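Local coordinates for protein adenylyltransferase and sulfurtransferase uba4 (Chaetomium thermophilum, PDB 6YUB) that probably adenylates and then thiolates the C terminus of ubiquitin-like sulfur carriers for tRNA thiolation and molybdenum cofactor synthesis, represented here by its ThiF-family adenylyltransferase part, at residues 22-27 against 225-230; 105-110 against 123-128; 172-177 against 286-291; 45-50 against 77-82. One frame throughout, in Å; residues are numbered along the deposited sequence.

Contact 1 of 4, residues 22-27 against 225-230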
loop_
_atom_site.group_PDB
_atom_site.type_symbol
_atom_site.label_atom_id
_atom_site.label_comp_id
_atom_site.label_asym_id
_atom_site.label_seq_id
_atom_site.Cartn_x
_atom_site.Cartn_y
_atom_site.Cartn_z
ATOM N N PRO B 22 13.953 -17.137 6.966
ATOM C CA PRO B 22 13.551 -18.507 6.622
ATOM C C PRO B 22 12.995 -18.569 5.208
ATOM O O PRO B 22 12.212 -17.715 4.792
ATOM C CB PRO B 22 12.480 -18.843 7.667
ATOM C CG PRO B 22 12.762 -17.917 8.818
ATOM C CD PRO B 22 13.282 -16.649 8.186
ATOM N N GLY B 23 13.424 -19.584 4.463
ATOM C CA GLY B 23 13.021 -19.737 3.079
ATOM C C GLY B 23 13.917 -19.055 2.071
ATOM O O GLY B 23 13.679 -19.190 0.861
ATOM N N MET B 24 14.937 -18.322 2.521
ATOM C CA MET B 24 15.882 -17.680 1.612
ATOM C C MET B 24 17.196 -18.450 1.628
ATOM O O MET B 24 17.430 -19.304 0.766
ATOM C CB MET B 24 16.095 -16.217 2.004
ATOM C CG MET B 24 17.053 -15.466 1.094
ATOM S SD MET B 24 16.450 -15.315 -0.603
ATOM C CE MET B 24 15.511 -13.800 -0.499
ATOM N N GLY B 25 18.056 -18.166 2.605
ATOM C CA GLY B 25 19.312 -18.867 2.732
ATOM C C GLY B 25 20.211 -18.714 1.515
ATOM O O GLY B 25 20.020 -17.841 0.655
ATOM N N LYS B 26 21.215 -19.589 1.449
ATOM C CA LYS B 26 22.180 -19.548 0.358
ATOM C C LYS B 26 21.533 -19.953 -0.962
ATOM O O LYS B 26 21.742 -19.301 -1.992
ATOM C CB LYS B 26 23.362 -20.464 0.680
ATOM C CG LYS B 26 24.480 -20.420 -0.348
ATOM C CD LYS B 26 25.551 -21.456 -0.046
ATOM N N GLU B 27 20.741 -21.030 -0.950
ATOM C CA GLU B 27 20.051 -21.449 -2.165
ATOM C C GLU B 27 19.154 -20.338 -2.691
ATOM O O GLU B 27 19.108 -20.083 -3.902
ATOM C CB GLU B 27 19.243 -22.715 -1.893
ATOM N N ILE B 225 8.923 -15.494 -6.710
ATOM C CA ILE B 225 8.931 -16.468 -7.797
ATOM C C ILE B 225 10.301 -17.118 -7.923
ATOM O O ILE B 225 10.421 -18.346 -7.998
ATOM C CB ILE B 225 8.506 -15.796 -9.116
ATOM C CG1 ILE B 225 7.043 -15.355 -9.032
ATOM C CG2 ILE B 225 8.733 -16.744 -10.286
ATOM C CD1 ILE B 225 6.621 -14.402 -10.135
ATOM N N LEU B 226 11.359 -16.300 -7.943
ATOM C CA LEU B 226 12.700 -16.821 -8.176
ATOM C C LEU B 226 13.197 -17.640 -6.991
ATOM O O LEU B 226 13.832 -18.684 -7.177
ATOM C CB LEU B 226 13.656 -15.666 -8.470
ATOM C CG LEU B 226 13.390 -14.906 -9.771
ATOM C CD1 LEU B 226 14.187 -13.605 -9.816
ATOM C CD2 LEU B 226 13.713 -15.780 -10.977
ATOM N N VAL B 227 12.917 -17.191 -5.767
ATOM C CA VAL B 227 13.466 -17.864 -4.595
ATOM C C VAL B 227 12.790 -19.215 -4.377
ATOM O O VAL B 227 13.457 -20.218 -4.093
ATOM C CB VAL B 227 13.338 -16.957 -3.357
ATOM C CG1 VAL B 227 13.506 -17.770 -2.078
ATOM C CG2 VAL B 227 14.363 -15.837 -3.425
ATOM N N SER B 228 11.466 -19.266 -4.503
ATOM C CA SER B 228 10.723 -20.504 -4.324
ATOM C C SER B 228 10.452 -21.231 -5.636
ATOM O O SER B 228 9.755 -22.248 -5.629
ATOM C CB SER B 228 9.394 -20.222 -3.610
ATOM O OG SER B 228 9.602 -19.519 -2.401
ATOM N N GLN B 229 10.982 -20.736 -6.752
ATOM C CA GLN B 229 10.796 -21.380 -8.052
ATOM C C GLN B 229 9.314 -21.588 -8.358
ATOM O O GLN B 229 8.895 -22.649 -8.831
ATOM C CB GLN B 229 11.549 -22.710 -8.114
ATOM C CG GLN B 229 13.035 -22.593 -7.862
ATOM C CD GLN B 229 13.778 -23.880 -8.166
ATOM O OE1 GLN B 229 13.566 -24.906 -7.520
ATOM N NE2 GLN B 229 14.654 -23.830 -9.161
ATOM N N LEU B 230 8.508 -20.560 -8.082
ATOM C CA LEU B 230 7.075 -20.651 -8.320
ATOM C C LEU B 230 6.743 -20.734 -9.807
ATOM O O LEU B 230 5.627 -21.133 -10.155
ATOM C CB LEU B 230 6.370 -19.450 -7.693
ATOM C CG LEU B 230 6.670 -19.204 -6.215
ATOM C CD1 LEU B 230 5.947 -17.959 -5.723
ATOM C CD2 LEU B 230 6.294 -20.417 -5.370
#
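Met24 and Val227 make the apolar half of this contact, their side chains crossing at about a right angle. The thioether does the touching: Met24 SD lies 3.5 Å from Val227 CG2, and the terminal methyl Met24 CE stays on the same branch at 3.7 Å from Val227 CG2. Bends at chi2 (64°) and chi3 (89°) bring SD and CE against the valine. The other kind of contact is van der Waals packing of a carbonyl on a methyl, with Gly23 O 3.3 Å from Val227 CG1. Of the two valine branches, CG1 meets chiefly the carbonyl, CG2 the thioether. The contact belongs to the ThiF-family fold and joins the loop that leads into helix 25-33 to the C-terminal end of helix 208-228, whose last turn is closed by Leu230 N bonding to Ile225 O (2.9 Å) as Gln229 takes positive phi, in the manner of a Schellman ending. With both branches cut back to an alanine here, Met24 SD and Gly23 O would probably be left facing a gap. Polar ties lie alongside: Val227 O accepts a hydrogen bond from Arg31, and Ser228 OG bonds to the backbone of another protein chain. Leu32 of helix 25-33 packs on both Met24 and Val227.

Contact 2 of 4, residues 105-110 against 123-128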
loop_
_atom_site.group_PDB
_atom_site.type_symbol
_atom_site.label_atom_id
_atom_site.label_comp_id
_atom_site.label_asym_id
_atom_site.label_seq_id
_atom_site.Cartn_x
_atom_site.Cartn_y
_atom_site.Cartn_z
ATOM N N VAL B 105 24.321 -7.106 -13.245
ATOM C CA VAL B 105 24.465 -6.620 -14.614
ATOM C C VAL B 105 23.165 -5.941 -15.023
ATOM O O VAL B 105 22.077 -6.518 -14.880
ATOM C CB VAL B 105 24.812 -7.770 -15.574
ATOM C CG1 VAL B 105 24.864 -7.264 -17.011
ATOM C CG2 VAL B 105 26.133 -8.412 -15.183
ATOM N N TYR B 106 23.274 -4.715 -15.528
ATOM C CA TYR B 106 22.117 -3.935 -15.957
ATOM C C TYR B 106 22.124 -3.826 -17.474
ATOM O O TYR B 106 23.136 -3.451 -18.064
ATOM C CB TYR B 106 22.125 -2.548 -15.309
ATOM C CG TYR B 106 22.119 -2.606 -13.797
ATOM C CD1 TYR B 106 20.954 -2.901 -13.099
ATOM C CD2 TYR B 106 23.277 -2.377 -13.065
ATOM C CE1 TYR B 106 20.939 -2.964 -11.720
ATOM C CE2 TYR B 106 23.272 -2.436 -11.680
ATOM C CZ TYR B 106 22.097 -2.734 -11.016
ATOM O OH TYR B 106 22.073 -2.798 -9.636
ATOM N N VAL B 107 21.001 -4.166 -18.097
ATOM C CA VAL B 107 20.883 -4.223 -19.544
ATOM C C VAL B 107 19.829 -3.212 -19.977
ATOM O O VAL B 107 18.629 -3.448 -19.837
ATOM C CB VAL B 107 20.522 -5.642 -20.025
ATOM C CG1 VAL B 107 20.536 -5.703 -21.543
ATOM C CG2 VAL B 107 21.476 -6.662 -19.431
ATOM N N PRO B 108 20.239 -2.067 -20.514
ATOM C CA PRO B 108 19.253 -1.074 -20.952
ATOM C C PRO B 108 18.774 -1.309 -22.377
ATOM O O PRO B 108 19.536 -1.680 -23.271
ATOM C CB PRO B 108 20.031 0.245 -20.846
ATOM C CG PRO B 108 21.443 -0.154 -21.164
ATOM C CD PRO B 108 21.623 -1.558 -20.621
ATOM N N TYR B 109 17.473 -1.116 -22.573
ATOM C CA TYR B 109 16.865 -1.067 -23.899
ATOM C C TYR B 109 16.429 0.380 -24.108
ATOM O O TYR B 109 15.392 0.807 -23.586
ATOM C CB TYR B 109 15.690 -2.033 -24.021
ATOM C CG TYR B 109 16.073 -3.496 -23.966
ATOM C CD1 TYR B 109 16.237 -4.140 -22.748
ATOM C CD2 TYR B 109 16.257 -4.237 -25.132
ATOM C CE1 TYR B 109 16.582 -5.476 -22.685
ATOM C CE2 TYR B 109 16.602 -5.579 -25.079
ATOM C CZ TYR B 109 16.760 -6.192 -23.848
ATOM O OH TYR B 109 17.101 -7.523 -23.778
ATOM N N ARG B 110 17.224 1.134 -24.853
ATOM C CA ARG B 110 17.008 2.578 -25.015
ATOM C C ARG B 110 16.022 2.880 -26.134
ATOM O O ARG B 110 16.316 3.644 -27.042
ATOM C CB ARG B 110 18.333 3.273 -25.250
ATOM C CG ARG B 110 19.361 3.049 -24.160
ATOM C CD ARG B 110 20.680 3.801 -24.427
ATOM N NE ARG B 110 21.557 3.752 -23.253
ATOM C CZ ARG B 110 22.441 2.787 -23.012
ATOM N NH1 ARG B 110 22.593 1.779 -23.863
ATOM N NH2 ARG B 110 23.177 2.831 -21.915
ATOM N N LYS B 123 12.269 -12.413 -24.938
ATOM C CA LYS B 123 12.677 -13.812 -25.001
ATOM C C LYS B 123 13.806 -14.186 -24.048
ATOM O O LYS B 123 13.751 -15.290 -23.481
ATOM C CB LYS B 123 13.083 -14.153 -26.447
ATOM C CG LYS B 123 13.047 -15.639 -26.777
ATOM C CD LYS B 123 13.718 -15.955 -28.117
ATOM C CE LYS B 123 13.233 -15.033 -29.228
ATOM N NZ LYS B 123 13.691 -15.481 -30.575
ATOM N N PRO B 124 14.843 -13.370 -23.841
ATOM C CA PRO B 124 15.983 -13.819 -23.029
ATOM C C PRO B 124 15.754 -13.838 -21.523
ATOM O O PRO B 124 16.672 -14.229 -20.791
ATOM C CB PRO B 124 17.089 -12.801 -23.384
ATOM C CG PRO B 124 16.626 -12.115 -24.637
ATOM C CD PRO B 124 15.130 -12.108 -24.550
ATOM N N TRP B 125 14.587 -13.446 -21.025
ATOM C CA TRP B 125 14.413 -13.171 -19.604
ATOM C C TRP B 125 13.532 -14.206 -18.921
ATOM O O TRP B 125 12.667 -14.826 -19.541
ATOM C CB TRP B 125 13.833 -11.760 -19.412
ATOM C CG TRP B 125 14.687 -10.724 -20.084
ATOM C CD1 TRP B 125 14.535 -10.228 -21.345
ATOM C CD2 TRP B 125 15.844 -10.079 -19.536
ATOM N NE1 TRP B 125 15.521 -9.313 -21.617
ATOM C CE2 TRP B 125 16.336 -9.201 -20.521
ATOM C CE3 TRP B 125 16.504 -10.152 -18.303
ATOM C CZ2 TRP B 125 17.460 -8.400 -20.316
ATOM C CZ3 TRP B 125 17.622 -9.364 -18.103
ATOM C CH2 TRP B 125 18.089 -8.493 -19.108
ATOM N N ASP B 126 13.768 -14.392 -17.626
ATOM C CA ASP B 126 13.093 -15.416 -16.849
ATOM C C ASP B 126 11.745 -14.944 -16.312
ATOM O O ASP B 126 10.754 -15.673 -16.401
ATOM C CB ASP B 126 13.979 -15.871 -15.682
ATOM C CG ASP B 126 15.316 -16.413 -16.140
ATOM O OD1 ASP B 126 15.364 -17.048 -17.215
ATOM O OD2 ASP B 126 16.319 -16.205 -15.425
ATOM N N VAL B 127 11.704 -13.741 -15.750
ATOM C CA VAL B 127 10.484 -13.171 -15.196
ATOM C C VAL B 127 10.283 -11.793 -15.805
ATOM O O VAL B 127 11.232 -11.008 -15.917
ATOM C CB VAL B 127 10.539 -13.078 -13.658
ATOM C CG1 VAL B 127 9.302 -12.369 -13.124
ATOM C CG2 VAL B 127 10.677 -14.462 -13.053
ATOM N N ILE B 128 9.047 -11.498 -16.198
ATOM C CA ILE B 128 8.714 -10.246 -16.865
ATOM C C ILE B 128 7.887 -9.398 -15.911
ATOM O O ILE B 128 6.919 -9.884 -15.324
ATOM C CB ILE B 128 7.947 -10.481 -18.180
ATOM C CG1 ILE B 128 8.632 -11.548 -19.031
ATOM C CG2 ILE B 128 7.816 -9.183 -18.942
ATOM C CD1 ILE B 128 10.075 -11.268 -19.341
#
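Tyr109 and Trp125 reach toward each other from opposite sides and overlap edge against edge, while Val107 meets the far rim of the indole. The setting is the parallel part of a Rossmann-like sheet: Val107 and Tyr109 belong to its edge strand 105-109, and Trp125 sits just ahead of strand 127-130, with strands 60-64 and 36-40 in between. The backbones therefore stay far apart, 11.0 Å between Val107 CA and Trp125 CA, and the long side chains bridge the distance across the sheet. The indole turns the edge that carries NE1 to the phenol: Trp125 NE1 donates to Tyr109 OH at 3.2 Å, with a bent N-H...O angle of 145° and the oxygen only 7° out of the indole plane. Beside this bond the carbons pack, Tyr109 CE1 lying 3.9 Å from Trp125 CZ2, which itself sits in the plane of the tyrosine ring. Chi1 of -55° sets CG opposite the carbonyl carbon of Trp125 and swings the indole toward strand 105-109. A phenylalanine in place of Trp125 would probably leave Tyr109 OH without this donor and open a gap beside Val107. Thr60, Lys36 and Leu38 of the intervening strands also touch the indole, and Lys150 bonds to Trp125 O. Tyr109 is about 7 Å, side chain to side chain, from Asp65, a predicted ATP-binding residue. At the six-membered end of the indole, Trp125 CH2 is 3.9 Å from Val107 CB and also 3.9 Å from Val107 CG2.

Contact 3 of 4, residues 172-177 against 286-291; sequences TPQGVV and STLTLD
Gln174 reaches across to Leu288 and Ser286 with its amide nitrogen. NE2 of Gln174 donates to Leu288 O at 3.0 Å in a nearly straight bond, 169° at the hydrogen. The acceptor lies in the plane of the amide, whereas the donor stands tilted 30° from the plane of the carbonyl. Ser286 OG is 2.8 Å from the same Gln174 NE2, and Ser286 CB is 3.3 Å from Gln174 NE2. The glutamine chain is extended throughout, from chi1 (-175°) on, and carries its nitrogen to the other loop. Outward lies the zinc site: Gln174 NE2 also bonds to Ala281 O and Ser286 OG to Phe280 O and Ala281 O, both residues falling between the zinc ligands Cys279 and Cys282 of a four-cysteine site completed by Cys184 and Cys187. A type II turn from Pro173 to Val176 presents Gln174, with Gly175 taking the positive-phi position; Gly175 shares a backbone hydrogen bond with Cys282. Arg275 grips Pro173 O and Val176 O at the two ends of this turn. Across the contact, Leu288 leads into helix 290-294, where Thr289 is the N-cap and its OG1 accepts from Gly292 N.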
loop_
_atom_site.group_PDB
_atom_site.type_symbol
_atom_site.label_atom_id
_atom_site.label_comp_id
_atom_site.label_asym_id
_atom_site.label_seq_id
_atom_site.Cartn_x
_atom_site.Cartn_y
_atom_site.Cartn_z
ATOM N N THR B 172 2.110 -21.986 -18.824
ATOM C CA THR B 172 1.519 -23.150 -19.483
ATOM C C THR B 172 1.413 -22.862 -20.979
ATOM O O THR B 172 0.927 -21.774 -21.361
ATOM C CB THR B 172 0.137 -23.471 -18.921
ATOM O OG1 THR B 172 0.219 -23.636 -17.502
ATOM C CG2 THR B 172 -0.412 -24.747 -19.551
ATOM N N PRO B 173 1.812 -23.786 -21.850
ATOM C CA PRO B 173 1.754 -23.516 -23.293
ATOM C C PRO B 173 0.364 -23.095 -23.759
ATOM O O PRO B 173 -0.660 -23.515 -23.208
ATOM C CB PRO B 173 2.174 -24.853 -23.923
ATOM C CG PRO B 173 3.025 -25.504 -22.885
ATOM C CD PRO B 173 2.451 -25.084 -21.550
ATOM N N GLN B 174 0.352 -22.260 -24.792
ATOM C CA GLN B 174 -0.889 -21.797 -25.399
ATOM C C GLN B 174 -1.745 -22.975 -25.848
ATOM O O GLN B 174 -1.246 -23.933 -26.445
ATOM C CB GLN B 174 -0.554 -20.895 -26.590
ATOM C CG GLN B 174 -1.732 -20.234 -27.274
ATOM C CD GLN B 174 -1.334 -19.592 -28.598
ATOM O OE1 GLN B 174 -0.409 -20.053 -29.269
ATOM N NE2 GLN B 174 -2.025 -18.521 -28.973
ATOM N N GLY B 175 -3.042 -22.906 -25.547
ATOM C CA GLY B 175 -3.992 -23.895 -26.007
ATOM C C GLY B 175 -4.216 -25.073 -25.082
ATOM O O GLY B 175 -5.197 -25.808 -25.270
ATOM N N VAL B 176 -3.348 -25.286 -24.099
ATOM C CA VAL B 176 -3.502 -26.404 -23.173
ATOM C C VAL B 176 -4.604 -26.058 -22.181
ATOM O O VAL B 176 -4.488 -25.091 -21.421
ATOM C CB VAL B 176 -2.184 -26.715 -22.453
ATOM C CG1 VAL B 176 -2.372 -27.836 -21.446
ATOM C CG2 VAL B 176 -1.104 -27.077 -23.466
ATOM N N VAL B 177 -5.681 -26.846 -22.189
ATOM C CA VAL B 177 -6.822 -26.578 -21.321
ATOM C C VAL B 177 -7.361 -27.868 -20.715
ATOM O O VAL B 177 -8.476 -27.896 -20.180
ATOM C CB VAL B 177 -7.935 -25.836 -22.089
ATOM C CG1 VAL B 177 -7.455 -24.465 -22.538
ATOM C CG2 VAL B 177 -8.399 -26.662 -23.289
ATOM N N SER B 286 -6.714 -21.114 -30.140
ATOM C CA SER B 286 -6.196 -19.762 -30.295
ATOM C C SER B 286 -5.506 -19.616 -31.646
ATOM O O SER B 286 -4.777 -20.507 -32.089
ATOM C CB SER B 286 -5.219 -19.431 -29.167
ATOM O OG SER B 286 -4.808 -18.081 -29.244
ATOM N N THR B 287 -5.750 -18.488 -32.304
ATOM C CA THR B 287 -5.090 -18.158 -33.561
ATOM C C THR B 287 -4.064 -17.042 -33.396
ATOM O O THR B 287 -3.510 -16.564 -34.393
ATOM C CB THR B 287 -6.126 -17.774 -34.621
ATOM O OG1 THR B 287 -7.056 -16.836 -34.066
ATOM C CG2 THR B 287 -6.872 -19.010 -35.103
ATOM N N LEU B 288 -3.806 -16.612 -32.163
ATOM C CA LEU B 288 -2.753 -15.642 -31.902
ATOM C C LEU B 288 -1.394 -16.292 -32.126
ATOM O O LEU B 288 -1.144 -17.412 -31.669
ATOM C CB LEU B 288 -2.868 -15.119 -30.472
ATOM C CG LEU B 288 -1.685 -14.350 -29.885
ATOM C CD1 LEU B 288 -1.526 -12.994 -30.548
ATOM C CD2 LEU B 288 -1.851 -14.200 -28.375
ATOM N N THR B 289 -0.513 -15.585 -32.834
ATOM C CA THR B 289 0.810 -16.100 -33.144
ATOM C C THR B 289 1.827 -14.971 -33.053
ATOM O O THR B 289 1.479 -13.790 -33.103
ATOM C CB THR B 289 0.866 -16.733 -34.545
ATOM O OG1 THR B 289 0.701 -15.714 -35.540
ATOM C CG2 THR B 289 -0.229 -17.780 -34.713
ATOM N N LEU B 290 3.100 -15.355 -32.925
ATOM C CA LEU B 290 4.176 -14.367 -32.909
ATOM C C LEU B 290 4.283 -13.648 -34.249
ATOM O O LEU B 290 4.523 -12.435 -34.290
ATOM C CB LEU B 290 5.498 -15.043 -32.555
ATOM C CG LEU B 290 5.583 -15.593 -31.127
ATOM C CD1 LEU B 290 6.744 -16.560 -30.981
ATOM C CD2 LEU B 290 5.703 -14.455 -30.127
ATOM N N ASP B 291 4.095 -14.378 -35.357
ATOM C CA ASP B 291 4.092 -13.744 -36.671
ATOM C C ASP B 291 2.971 -12.719 -36.781
ATOM O O ASP B 291 3.172 -11.620 -37.312
ATOM C CB ASP B 291 3.947 -14.799 -37.770
ATOM C CG ASP B 291 5.172 -15.679 -37.899
ATOM O OD1 ASP B 291 6.279 -15.228 -37.524
ATOM O OD2 ASP B 291 5.028 -16.822 -38.381
#

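Contact 4 of 4, residues 45-50 against 77-82; sequences LGCPAA and QVAHAT
At the start of helix 46-56, next to the glycine-rich turn of what appears to be a Rossmann-type nucleotide-binding motif, Cys47 packs into the loop formed by Gln77, Ala79 and His80. The turn includes Gly44, and the loop follows Arg76 and lies near Lys89, all predicted to bind ATP. The backbones come close, with Cys47 CA 5.5 Å from Ala79 CA. The small side chains allow it: the methyl of Ala79 lies 3.5 Å from Cys47 SG and 3.6 Å from Cys47 CB, and takes up both atoms of the cysteine. Chi1 of -74° turns SG away from the carbonyl carbon of Cys47 and out over one face of the imidazole, a sulfur-aromatic contact in which Cys47 SG is 4.1 Å from the His80 ring centroid and 26° off the ring normal. The sulfur leans toward the rim, where His80 NE2 is 3.8 Å from Cys47 SG. Both ring nitrogens are engaged, ND1 with Ser92 OG and NE2 with Ala42 O, which fixes the rotation of the imidazole and holds its face to the sulfur; Ala42 belongs to the same glycine-rich segment. A type I turn from Gln77 to His80, closed by His80 N bonding to Gln77 O, brings all three residues round the cysteine, with Gln77 CB 4.1 Å from Cys47 SG. Behind them Leu93 of helix 89-100 touches both Ala79 and Ala50. At the edge of the imidazole and in its plane, Gln77 OE1 lies 3.3 Å from His80 CD2.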
loop_
_atom_site.group_PDB
_atom_site.type_symbol
_atom_site.label_atom_id
_atom_site.label_comp_id
_atom_site.label_asym_id
_atom_site.label_seq_id
_atom_site.Cartn_x
_atom_site.Cartn_y
_atom_site.Cartn_z
ATOM N N LEU B 45 6.208 3.042 -11.693
ATOM C CA LEU B 45 6.207 1.635 -11.318
ATOM C C LEU B 45 7.607 1.038 -11.410
ATOM O O LEU B 45 8.017 0.270 -10.532
ATOM C CB LEU B 45 5.237 0.858 -12.209
ATOM C CG LEU B 45 3.746 1.127 -12.002
ATOM C CD1 LEU B 45 2.930 0.587 -13.166
ATOM C CD2 LEU B 45 3.270 0.517 -10.682
ATOM N N GLY B 46 8.363 1.407 -12.443
ATOM C CA GLY B 46 9.642 0.769 -12.688
ATOM C C GLY B 46 10.733 1.162 -11.707
ATOM O O GLY B 46 11.607 0.347 -11.396
ATOM N N CYS B 47 10.715 2.405 -11.228
ATOM C CA CYS B 47 11.789 2.854 -10.337
ATOM C C CYS B 47 11.804 2.088 -9.022
ATOM O O CYS B 47 12.867 1.539 -8.671
ATOM C CB CYS B 47 11.656 4.363 -10.084
ATOM S SG CYS B 47 12.146 5.395 -11.489
ATOM N N PRO B 48 10.708 2.006 -8.262
ATOM C CA PRO B 48 10.758 1.232 -7.011
ATOM C C PRO B 48 11.003 -0.250 -7.232
ATOM O O PRO B 48 11.734 -0.879 -6.457
ATOM C CB PRO B 48 9.384 1.503 -6.372
ATOM C CG PRO B 48 8.513 1.983 -7.498
ATOM C CD PRO B 48 9.431 2.721 -8.430
ATOM N N ALA B 49 10.404 -0.839 -8.266
ATOM C CA ALA B 49 10.666 -2.243 -8.558
ATOM C C ALA B 49 12.158 -2.473 -8.784
ATOM O O ALA B 49 12.765 -3.366 -8.180
ATOM C CB ALA B 49 9.855 -2.686 -9.774
ATOM N N ALA B 50 12.770 -1.658 -9.647
ATOM C CA ALA B 50 14.191 -1.824 -9.934
ATOM C C ALA B 50 15.037 -1.654 -8.678
ATOM O O ALA B 50 15.959 -2.442 -8.435
ATOM C CB ALA B 50 14.630 -0.828 -11.012
ATOM N N GLN B 77 8.700 9.386 -9.685
ATOM C CA GLN B 77 9.835 8.619 -10.201
ATOM C C GLN B 77 11.086 8.983 -9.402
ATOM O O GLN B 77 11.992 9.672 -9.871
ATOM C CB GLN B 77 10.011 8.883 -11.693
ATOM C CG GLN B 77 8.711 8.786 -12.480
ATOM C CD GLN B 77 8.906 8.917 -13.981
ATOM O OE1 GLN B 77 9.993 9.253 -14.458
ATOM N NE2 GLN B 77 7.846 8.647 -14.735
ATOM N N VAL B 78 11.115 8.489 -8.161
ATOM C CA VAL B 78 12.097 8.949 -7.180
ATOM C C VAL B 78 13.486 8.367 -7.380
ATOM O O VAL B 78 14.415 8.759 -6.667
ATOM C CB VAL B 78 11.611 8.628 -5.754
ATOM C CG1 VAL B 78 10.260 9.286 -5.493
ATOM C CG2 VAL B 78 11.522 7.122 -5.535
ATOM N N ALA B 79 13.660 7.448 -8.327
ATOM C CA ALA B 79 14.994 6.967 -8.657
ATOM C C ALA B 79 15.746 7.914 -9.585
ATOM O O ALA B 79 16.934 7.691 -9.846
ATOM C CB ALA B 79 14.918 5.577 -9.298
ATOM N N HIS B 80 15.090 8.959 -10.076
ATOM C CA HIS B 80 15.705 9.931 -10.966
ATOM C C HIS B 80 16.180 11.144 -10.169
ATOM O O HIS B 80 15.843 11.327 -8.994
ATOM C CB HIS B 80 14.723 10.353 -12.059
ATOM C CG HIS B 80 14.301 9.231 -12.958
ATOM N ND1 HIS B 80 15.192 8.310 -13.467
ATOM C CD2 HIS B 80 13.082 8.877 -13.434
ATOM C CE1 HIS B 80 14.541 7.438 -14.217
ATOM N NE2 HIS B 80 13.259 7.760 -14.214
ATOM N N ALA B 81 16.978 11.978 -10.829
ATOM C CA ALA B 81 17.565 13.155 -10.207
ATOM C C ALA B 81 17.226 14.390 -11.024
ATOM O O ALA B 81 16.970 14.304 -12.230
ATOM C CB ALA B 81 19.087 13.021 -10.075
ATOM N N THR B 82 17.214 15.542 -10.350
ATOM C CA THR B 82 16.928 16.797 -11.033
ATOM C C THR B 82 18.006 17.123 -12.061
ATOM O O THR B 82 17.709 17.650 -13.137
ATOM C CB THR B 82 16.800 17.931 -10.013
ATOM O OG1 THR B 82 15.726 17.641 -9.111
ATOM C CG2 THR B 82 16.529 19.262 -10.711
#

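From the N terminus, the chain first opens contact 1 at 22-27. Contact 4 is the first to close, tying the start of helix 46-56 to the loop between strand 60-64 and helix 89-100. Contact 2 follows in series, joining edge strand 105-109 to the approach to strand 127-130. Both nest inside the loop that contact 1 closes at 225-230, where the end of helix 208-228 meets the loop leading into helix 25-33. Contact 3 opens within that loop but closes beyond it, so it crosses contact 1 and ties the loop after strand 161-167 to the segment leading into helix 290-294, beside the zinc site. Contacts 1 and 2 touch, Leu226 CD2 lying 3.9 Å from Val127 CG2.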